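Local coordinates for protein cytochrome C (Marichromatium purpuratum 984, PDB 5LO9) that probably oxidises thiosulfate to tetrathionate, and may run the reverse reaction, passing electrons along four c-type hemes of a fused TsdB-TsdA protein, at residues Pro247-Leu252 with His291-Arg296; Ala265-His270 with Asp354-Tyr359. One frame throughout, in Å; residues are numbered along the deposited sequence.

Contact 1: residues Pro247-Leu252 with His291-Arg296. With HEC (heme c), chain E; EDO (1,2-ethanediol), chain B.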
loop_
_atom_site.group_PDB
_atom_site.type_symbol
_atom_site.label_atom_id
_atom_site.label_comp_id
_atom_site.label_asym_id
_atom_site.label_seq_id
_atom_site.Cartn_x
_atom_site.Cartn_y
_atom_site.Cartn_z
ATOM N N PRO A 247 13.050 -2.060 -11.336
ATOM C CA PRO A 247 13.807 -3.296 -11.458
ATOM C C PRO A 247 13.716 -3.881 -12.854
ATOM O O PRO A 247 12.707 -3.761 -13.549
ATOM C CB PRO A 247 13.146 -4.228 -10.426
ATOM C CG PRO A 247 12.011 -3.530 -9.875
ATOM C CD PRO A 247 12.136 -2.071 -10.194
ATOM N N SER A 248 14.794 -4.532 -13.248
ATOM C CA SER A 248 14.812 -5.236 -14.509
ATOM C C SER A 248 13.720 -6.294 -14.518
ATOM O O SER A 248 13.286 -6.775 -13.476
ATOM C CB SER A 248 16.193 -5.856 -14.718
ATOM O OG SER A 248 16.089 -7.173 -15.238
ATOM N N ARG A 249 13.259 -6.647 -15.712
ATOM C CA ARG A 249 12.237 -7.673 -15.863
ATOM C C ARG A 249 12.748 -9.080 -15.563
ATOM O O ARG A 249 11.933 -10.002 -15.444
ATOM C CB ARG A 249 11.682 -7.620 -17.281
ATOM C CG ARG A 249 10.771 -6.441 -17.559
ATOM C CD ARG A 249 10.515 -6.263 -19.057
ATOM N NE ARG A 249 9.256 -5.563 -19.307
ATOM C CZ ARG A 249 9.100 -4.301 -19.717
ATOM N NH1 ARG A 249 10.162 -3.522 -19.970
ATOM N NH2 ARG A 249 7.843 -3.821 -19.864
ATOM N N ASP A 250 14.066 -9.265 -15.448
ATOM C CA ASP A 250 14.638 -10.524 -14.961
ATOM C C ASP A 250 14.596 -10.612 -13.443
ATOM O O ASP A 250 14.441 -11.706 -12.891
ATOM C CB ASP A 250 16.093 -10.655 -15.387
ATOM C CG ASP A 250 16.273 -10.583 -16.887
ATOM O OD1 ASP A 250 15.552 -11.311 -17.612
ATOM O OD2 ASP A 250 17.152 -9.808 -17.341
ATOM N N ALA A 251 14.701 -9.469 -12.768
ATOM C CA ALA A 251 14.789 -9.400 -11.317
ATOM C C ALA A 251 13.417 -9.459 -10.632
ATOM O O ALA A 251 13.052 -8.562 -9.874
ATOM C CB ALA A 251 15.515 -8.114 -10.950
ATOM N N LEU A 252 12.639 -10.567 -10.885
ATOM C CA LEU A 252 11.392 -10.692 -10.128
ATOM C C LEU A 252 11.664 -11.125 -8.683
ATOM O O LEU A 252 12.657 -11.803 -8.414
ATOM C CB LEU A 252 10.465 -11.727 -10.743
ATOM C CG LEU A 252 9.574 -11.448 -11.931
ATOM C CD1 LEU A 252 8.624 -12.668 -12.088
ATOM C CD2 LEU A 252 8.823 -10.127 -11.777
ATOM N N HIS A 291 -0.453 3.796 -19.931
ATOM C CA HIS A 291 0.655 3.819 -18.964
ATOM C C HIS A 291 1.782 3.027 -19.625
ATOM O O HIS A 291 1.973 1.826 -19.389
ATOM C CB HIS A 291 0.269 3.231 -17.596
ATOM C CG HIS A 291 -0.866 3.934 -16.913
ATOM N ND1 HIS A 291 -0.693 5.107 -16.211
ATOM C CD2 HIS A 291 -2.178 3.606 -16.779
ATOM C CE1 HIS A 291 -1.853 5.479 -15.685
ATOM N NE2 HIS A 291 -2.770 4.586 -16.011
ATOM N N LEU A 292 2.526 3.708 -20.483
ATOM C CA LEU A 292 3.351 3.021 -21.461
ATOM C C LEU A 292 4.514 2.238 -20.826
ATOM O O LEU A 292 4.973 2.500 -19.707
ATOM C CB LEU A 292 3.871 4.048 -22.444
ATOM C CG LEU A 292 2.782 4.848 -23.131
ATOM C CD1 LEU A 292 3.435 5.826 -24.056
ATOM C CD2 LEU A 292 1.852 3.930 -23.886
ATOM N N ASP A 293 5.016 1.287 -21.601
ATOM C CA ASP A 293 6.033 0.345 -21.142
ATOM C C ASP A 293 5.520 -0.409 -19.924
ATOM O O ASP A 293 6.252 -0.675 -18.966
ATOM C CB ASP A 293 7.379 1.024 -20.849
ATOM C CG ASP A 293 8.527 0.021 -20.825
ATOM O OD1 ASP A 293 8.269 -1.142 -21.239
ATOM O OD2 ASP A 293 9.668 0.378 -20.441
ATOM N N ASN A 294 4.231 -0.717 -19.960
ATOM C CA ASN A 294 3.578 -1.531 -18.928
ATOM C C ASN A 294 3.734 -0.908 -17.544
ATOM O O ASN A 294 3.902 -1.599 -16.539
ATOM C CB ASN A 294 4.099 -2.962 -18.954
ATOM C CG ASN A 294 3.019 -3.972 -18.616
ATOM O OD1 ASN A 294 1.845 -3.790 -18.969
ATOM N ND2 ASN A 294 3.418 -5.066 -17.969
ATOM N N GLY A 295 3.615 0.411 -17.497
ATOM C CA GLY A 295 3.664 1.129 -16.262
ATOM C C GLY A 295 5.027 1.623 -15.887
ATOM O O GLY A 295 5.160 2.212 -14.814
ATOM N N ARG A 296 6.032 1.482 -16.754
ATOM C CA ARG A 296 7.385 1.893 -16.365
ATOM C C ARG A 296 7.809 3.263 -16.879
ATOM O O ARG A 296 8.798 3.807 -16.374
ATOM C CB ARG A 296 8.414 0.883 -16.852
ATOM C CG ARG A 296 8.150 -0.560 -16.455
ATOM C CD ARG A 296 9.033 -1.482 -17.220
ATOM N NE ARG A 296 9.297 -2.751 -16.563
ATOM C CZ ARG A 296 10.312 -2.964 -15.737
ATOM N NH1 ARG A 296 11.157 -1.984 -15.413
ATOM N NH2 ARG A 296 10.462 -4.162 -15.221
HETATM FE FE HEC E . -4.788 4.817 -15.171
HETATM C CHA HEC E . -3.790 7.577 -13.240
HETATM C CHB HEC E . -3.723 2.630 -12.654
HETATM C CHC HEC E . -6.037 2.068 -17.001
HETATM C CHD HEC E . -5.455 6.921 -17.807
HETATM N NA HEC E . -3.910 5.076 -13.302
HETATM C C1A HEC E . -3.613 6.233 -12.721
HETATM C C2A HEC E . -3.013 6.078 -11.377
HETATM C C3A HEC E . -2.981 4.637 -11.201
HETATM C C4A HEC E . -3.564 4.094 -12.453
HETATM C CMA HEC E . -2.448 3.900 -10.025
HETATM C CAA HEC E . -2.517 7.167 -10.460
HETATM C CBA HEC E . -1.233 7.753 -11.038
HETATM C CGA HEC E . -0.598 8.752 -10.086
HETATM O O1A HEC E . 0.607 9.031 -10.280
HETATM O O2A HEC E . -1.285 9.282 -9.161
HETATM N NB HEC E . -4.879 2.749 -14.905
HETATM C C1B HEC E . -4.395 2.079 -13.836
HETATM C C2B HEC E . -4.621 0.632 -13.917
HETATM C C3B HEC E . -5.308 0.471 -15.191
HETATM C C4B HEC E . -5.424 1.847 -15.709
HETATM C CMB HEC E . -4.205 -0.417 -12.949
HETATM C CAB HEC E . -5.798 -0.805 -15.793
HETATM C CBB HEC E . -6.884 -1.361 -14.872
HETATM N NC HEC E . -5.619 4.542 -17.068
HETATM C C1C HEC E . -6.030 3.393 -17.626
HETATM C C2C HEC E . -6.483 3.556 -19.027
HETATM C C3C HEC E . -6.318 5.001 -19.256
HETATM C C4C HEC E . -5.762 5.498 -17.977
HETATM C CMC HEC E . -7.000 2.472 -19.938
HETATM C CAC HEC E . -6.561 5.833 -20.502
HETATM C CBC HEC E . -7.923 5.594 -21.071
HETATM N ND HEC E . -4.656 6.880 -15.445
HETATM C C1D HEC E . -4.975 7.516 -16.562
HETATM C C2D HEC E . -4.766 8.972 -16.470
HETATM C C3D HEC E . -4.271 9.210 -15.103
HETATM C C4D HEC E . -4.259 7.817 -14.577
HETATM C CMD HEC E . -5.051 9.937 -17.569
HETATM C CAD HEC E . -3.867 10.501 -14.414
HETATM C CBD HEC E . -4.954 11.597 -14.363
HETATM C CGD HEC E . -6.257 11.301 -13.590
HETATM O O1D HEC E . -6.959 10.266 -13.802
HETATM O O2D HEC E . -6.640 12.161 -12.750
HETATM C C1 EDO B . 6.339 -6.952 -17.832
HETATM O O1 EDO B . 6.046 -6.394 -19.097
HETATM C C2 EDO B . 7.241 -5.975 -17.059
HETATM O O2 EDO B . 6.724 -5.203 -15.949
#
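Both arginine chains that build this contact leave their backbones with CG anti to the carbonyl carbon (chi1 -74° in R249, -53° in R296) and run extended from CG to NE, so each guanidinium is carried across to the other segment and the two chains cross obliquely. R296 grips the carbonyl of P247 end-on with two nitrogens. Its NH2 lies 2.8 Å from P247 O, nearly along the C=O axis, and its NH1 lies 3.0 Å from P247 O, above the carbonyl plane; the oxygen sits in the guanidinium plane, so both N-H groups serve one acceptor. In the reverse direction R249 forms a salt bridge with D293, whose CG is anti to the backbone N. R249 NH2 is 3.0 Å from D293 OD1 and NH1 joins it at 3.3 Å from the same D293 OD1, a second end-on grip on a single oxygen, which is met from above the carboxylate plane. R296 NE lies over the centre of the R249 guanidinium, 3.5 Å above its plane, with the two planes inclined by 36°. A 1,2-ethanediol, probably from the crystallisation liquor, fills in beside them: its O1 accepts from R249 NH2 at 3.2 Å and, weakly, from N294 ND2. Within 247-252, S248 OG accepts from D250 N, an ST turn. The segment 291-296 starts at H291, whose NE2 binds a heme iron at 2.2 Å, but the touching residues are at the surface. With R296 NE over the face of another cationic guanidinium, the carboxylate of D293 and the carbonyl of P247 probably offset the repulsion, and the paired grips tie the loop before helix 256-269 to the turn that follows the heme-binding histidine.

Contact 2: residues Ala265-His270 with Asp354-Tyr359. With HEC (heme c), chain F; EDO (1,2-ethanediol), chain B; EDO (1,2-ethanediol), chain S.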
loop_
_atom_site.group_PDB
_atom_site.type_symbol
_atom_site.label_atom_id
_atom_site.label_comp_id
_atom_site.label_asym_id
_atom_site.label_seq_id
_atom_site.Cartn_x
_atom_site.Cartn_y
_atom_site.Cartn_z
ATOM N N ALA A 265 1.598 -8.028 -13.674
ATOM C CA ALA A 265 2.120 -7.507 -14.928
ATOM C C ALA A 265 1.297 -7.984 -16.105
ATOM O O ALA A 265 1.135 -7.251 -17.085
ATOM C CB ALA A 265 3.562 -7.926 -15.148
ATOM N N ARG A 266 0.755 -9.190 -16.039
ATOM C CA ARG A 266 -0.036 -9.626 -17.183
ATOM C C ARG A 266 -1.459 -9.066 -17.149
ATOM O O ARG A 266 -2.020 -8.759 -18.207
ATOM C CB ARG A 266 0.021 -11.164 -17.258
ATOM C CG ARG A 266 -1.251 -11.956 -17.245
ATOM C CD ARG A 266 -1.108 -13.267 -18.065
ATOM N NE ARG A 266 -2.190 -13.299 -19.057
ATOM C CZ ARG A 266 -2.042 -13.505 -20.362
ATOM N NH1 ARG A 266 -0.824 -13.723 -20.853
ATOM N NH2 ARG A 266 -3.121 -13.485 -21.177
ATOM N N LEU A 267 -2.031 -8.834 -15.971
ATOM C CA LEU A 267 -3.320 -8.169 -15.929
ATOM C C LEU A 267 -3.205 -6.728 -16.394
ATOM O O LEU A 267 -4.145 -6.180 -16.971
ATOM C CB LEU A 267 -3.862 -8.197 -14.524
ATOM C CG LEU A 267 -4.194 -9.531 -13.875
ATOM C CD1 LEU A 267 -4.822 -9.272 -12.493
ATOM C CD2 LEU A 267 -5.136 -10.290 -14.744
ATOM N N PHE A 268 -2.076 -6.090 -16.100
ATOM C CA PHE A 268 -1.848 -4.723 -16.544
ATOM C C PHE A 268 -1.817 -4.635 -18.069
ATOM O O PHE A 268 -2.358 -3.692 -18.666
ATOM C CB PHE A 268 -0.529 -4.228 -15.949
ATOM C CG PHE A 268 -0.409 -2.736 -15.854
ATOM C CD1 PHE A 268 -0.839 -2.074 -14.722
ATOM C CD2 PHE A 268 0.159 -2.006 -16.886
ATOM C CE1 PHE A 268 -0.713 -0.691 -14.601
ATOM C CE2 PHE A 268 0.295 -0.634 -16.777
ATOM C CZ PHE A 268 -0.153 0.031 -15.620
ATOM N N ARG A 269 -1.167 -5.609 -18.706
ATOM C CA ARG A 269 -0.946 -5.644 -20.143
ATOM C C ARG A 269 -2.109 -6.285 -20.910
ATOM O O ARG A 269 -2.363 -5.935 -22.073
ATOM C CB ARG A 269 0.362 -6.408 -20.404
ATOM C CG ARG A 269 0.780 -6.584 -21.845
ATOM C CD ARG A 269 1.194 -5.281 -22.483
ATOM N NE ARG A 269 0.081 -4.590 -23.125
ATOM C CZ ARG A 269 0.186 -3.501 -23.879
ATOM N NH1 ARG A 269 1.366 -2.933 -24.118
ATOM N NH2 ARG A 269 -0.913 -2.972 -24.384
ATOM N N HIS A 270 -2.820 -7.228 -20.307
ATOM C CA HIS A 270 -3.867 -7.957 -21.011
ATOM C C HIS A 270 -5.181 -7.846 -20.263
ATOM O O HIS A 270 -5.935 -8.804 -20.168
ATOM C CB HIS A 270 -3.465 -9.410 -21.215
ATOM C CG HIS A 270 -2.163 -9.573 -21.952
ATOM N ND1 HIS A 270 -2.077 -9.558 -23.329
ATOM C CD2 HIS A 270 -0.895 -9.724 -21.501
ATOM C CE1 HIS A 270 -0.818 -9.724 -23.692
ATOM N NE2 HIS A 270 -0.078 -9.820 -22.604
ATOM N N ASP A 354 -4.980 -7.673 -5.812
ATOM C CA ASP A 354 -3.779 -8.095 -5.111
ATOM C C ASP A 354 -2.606 -8.215 -6.072
ATOM O O ASP A 354 -1.491 -7.787 -5.764
ATOM C CB ASP A 354 -4.036 -9.397 -4.359
ATOM C CG ASP A 354 -4.979 -9.203 -3.106
ATOM O OD1 ASP A 354 -5.414 -8.020 -2.783
ATOM O OD2 ASP A 354 -5.304 -10.262 -2.489
ATOM N N ALA A 355 -2.832 -8.781 -7.247
ATOM C CA ALA A 355 -1.746 -8.864 -8.213
ATOM C C ALA A 355 -1.366 -7.470 -8.714
ATOM O O ALA A 355 -0.185 -7.111 -8.744
ATOM C CB ALA A 355 -2.136 -9.796 -9.365
ATOM N N LEU A 356 -2.353 -6.653 -9.090
ATOM C CA LEU A 356 -2.003 -5.346 -9.606
ATOM C C LEU A 356 -1.235 -4.561 -8.565
ATOM O O LEU A 356 -0.226 -3.917 -8.882
ATOM C CB LEU A 356 -3.245 -4.585 -10.053
ATOM C CG LEU A 356 -3.903 -5.064 -11.362
ATOM C CD1 LEU A 356 -5.327 -4.480 -11.500
ATOM C CD2 LEU A 356 -3.035 -4.673 -12.538
ATOM N N GLN A 357 -1.666 -4.629 -7.312
ATOM C CA GLN A 357 -0.917 -3.930 -6.281
ATOM C C GLN A 357 0.457 -4.551 -6.063
ATOM O O GLN A 357 1.408 -3.839 -5.755
ATOM C CB GLN A 357 -1.685 -3.908 -4.981
ATOM C CG GLN A 357 -2.877 -3.002 -5.038
ATOM C CD GLN A 357 -3.527 -2.802 -3.705
ATOM O OE1 GLN A 357 -3.220 -1.844 -2.990
ATOM N NE2 GLN A 357 -4.424 -3.707 -3.348
ATOM N N SER A 358 0.601 -5.853 -6.228
ATOM C CA SER A 358 1.933 -6.436 -6.078
ATOM C C SER A 358 2.858 -6.000 -7.207
ATOM O O SER A 358 4.035 -5.676 -6.981
ATOM C CB SER A 358 1.843 -7.957 -6.046
ATOM O OG SER A 358 1.207 -8.396 -4.858
ATOM N N TYR A 359 2.341 -5.996 -8.434
ATOM C CA TYR A 359 3.142 -5.575 -9.570
ATOM C C TYR A 359 3.554 -4.125 -9.402
ATOM O O TYR A 359 4.729 -3.776 -9.582
ATOM C CB TYR A 359 2.343 -5.774 -10.859
ATOM C CG TYR A 359 2.995 -5.235 -12.087
ATOM C CD1 TYR A 359 4.213 -5.715 -12.502
ATOM C CD2 TYR A 359 2.411 -4.220 -12.816
ATOM C CE1 TYR A 359 4.826 -5.219 -13.612
ATOM C CE2 TYR A 359 3.026 -3.712 -13.948
ATOM C CZ TYR A 359 4.231 -4.229 -14.342
ATOM O OH TYR A 359 4.857 -3.730 -15.457
HETATM FE FE HEC F . -1.560 6.383 -30.105
HETATM C CHA HEC F . -2.174 4.726 -27.095
HETATM C CHB HEC F . -3.507 9.098 -29.079
HETATM C CHC HEC F . -0.568 8.126 -32.927
HETATM C CHD HEC F . -0.127 3.443 -31.437
HETATM N NA HEC F . -2.662 6.831 -28.393
HETATM C C1A HEC F . -2.799 6.044 -27.314
HETATM C C2A HEC F . -3.682 6.663 -26.287
HETATM C C3A HEC F . -4.055 7.943 -26.860
HETATM C C4A HEC F . -3.372 7.940 -28.181
HETATM C CMA HEC F . -4.926 8.979 -26.218
HETATM C CAA HEC F . -4.102 6.169 -24.941
HETATM C CBA HEC F . -5.634 6.144 -24.908
HETATM C CGA HEC F . -6.223 4.765 -24.799
HETATM O O1A HEC F . -5.454 3.795 -24.718
HETATM O O2A HEC F . -7.470 4.679 -24.808
HETATM N NB HEC F . -1.965 8.274 -30.853
HETATM C C1B HEC F . -2.752 9.201 -30.324
HETATM C C2B HEC F . -2.806 10.441 -31.131
HETATM C C3B HEC F . -1.929 10.158 -32.263
HETATM C C4B HEC F . -1.449 8.788 -31.969
HETATM C CMB HEC F . -3.591 11.670 -30.853
HETATM C CAB HEC F . -1.563 11.046 -33.423
HETATM C CBB HEC F . -0.901 12.273 -32.845
HETATM N NC HEC F . -0.547 5.881 -31.865
HETATM C C1C HEC F . -0.252 6.705 -32.860
HETATM C C2C HEC F . 0.423 6.051 -33.993
HETATM C C3C HEC F . 0.556 4.671 -33.570
HETATM C C4C HEC F . -0.101 4.678 -32.236
HETATM C CMC HEC F . 0.843 6.690 -35.275
HETATM C CAC HEC F . 1.124 3.467 -34.277
HETATM C CBC HEC F . 2.508 3.579 -34.822
HETATM N ND HEC F . -1.199 4.458 -29.385
HETATM C C1D HEC F . -0.615 3.446 -30.044
HETATM C C2D HEC F . -0.497 2.234 -29.189
HETATM C C3D HEC F . -1.082 2.624 -27.918
HETATM C C4D HEC F . -1.481 4.019 -28.147
HETATM C CMD HEC F . 0.089 0.909 -29.513
HETATM C CAD HEC F . -1.229 1.762 -26.712
HETATM C CBD HEC F . 0.153 1.687 -26.068
HETATM C CGD HEC F . 0.470 0.295 -25.538
HETATM O O1D HEC F . -0.308 -0.665 -25.681
HETATM O O2D HEC F . 1.554 0.125 -24.972
HETATM C C1 EDO B . 6.339 -6.952 -17.832
HETATM O O1 EDO B . 6.046 -6.394 -19.097
HETATM C C2 EDO B . 7.241 -5.975 -17.059
HETATM O O2 EDO B . 6.724 -5.203 -15.949
HETATM C C1 EDO S . -3.235 0.693 0.102
HETATM O O1 EDO S . -3.966 0.280 -1.090
HETATM C C2 EDO S . -1.944 1.471 -0.231
HETATM O O2 EDO S . -2.192 2.908 -0.528
#
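The Y359 ring receives the backbone corner of A265 on one face: A265 CA stands 3.6 Å from the ring centroid, 8° off the normal, a CH-pi contact, while A265 CB meets Y359 CE1. At the edge of this ring, in its plane, lies O2 of a 1,2-ethanediol, hydrogen-bonded to the phenol oxygen. The F268 ring has Y359 CE2 over one face, 4.0 Å from F268 CG, and L356 CD2 at its edge, 4.0 Å from F268 CD1. The two aromatic planes are inclined by 55°, an oblique pair. Both rings leave their backbones with CG anti to N. L356 CD2 also reaches L267 CB, and L267 CD1 lies 4.2 Å from A355 CB, extending the apolar seam. An alanine in place of Y359 would remove the ring against A265 and F268 together with the phenol's bond to N294 O, and would probably loosen the helix crossing. R269, turned off this interface, holds a heme propionate, its NH2 2.7 Å from O1D of heme c of chain F. The local axes pass 8.8 Å apart at a crossing angle of -102°, a near-perpendicular, largely buried helix-helix packing like that of the N- and C-terminal helices in class I cytochromes c, here beside the heme whose iron H291 binds.

In the fold
The centres of contacts 1 and 2 lie 11 Å apart, and their segments alternate along the chain. N294, in 291-296, joins them directly: its backbone O is 2.6 Å from Y359 OH and its ND2 3.3 Å from A265 O, both probable hydrogen bonds, so the turn is held to both crossing helices. The same 1,2-ethanediol touches both contacts, meeting R249 in one and Y359 in the other. Two hemes are in touch with the pair: contact 1 and F268 of contact 2 share one, and R269 reaches another. The bound thiosulfate lies about 10 Å from the side chain of F268.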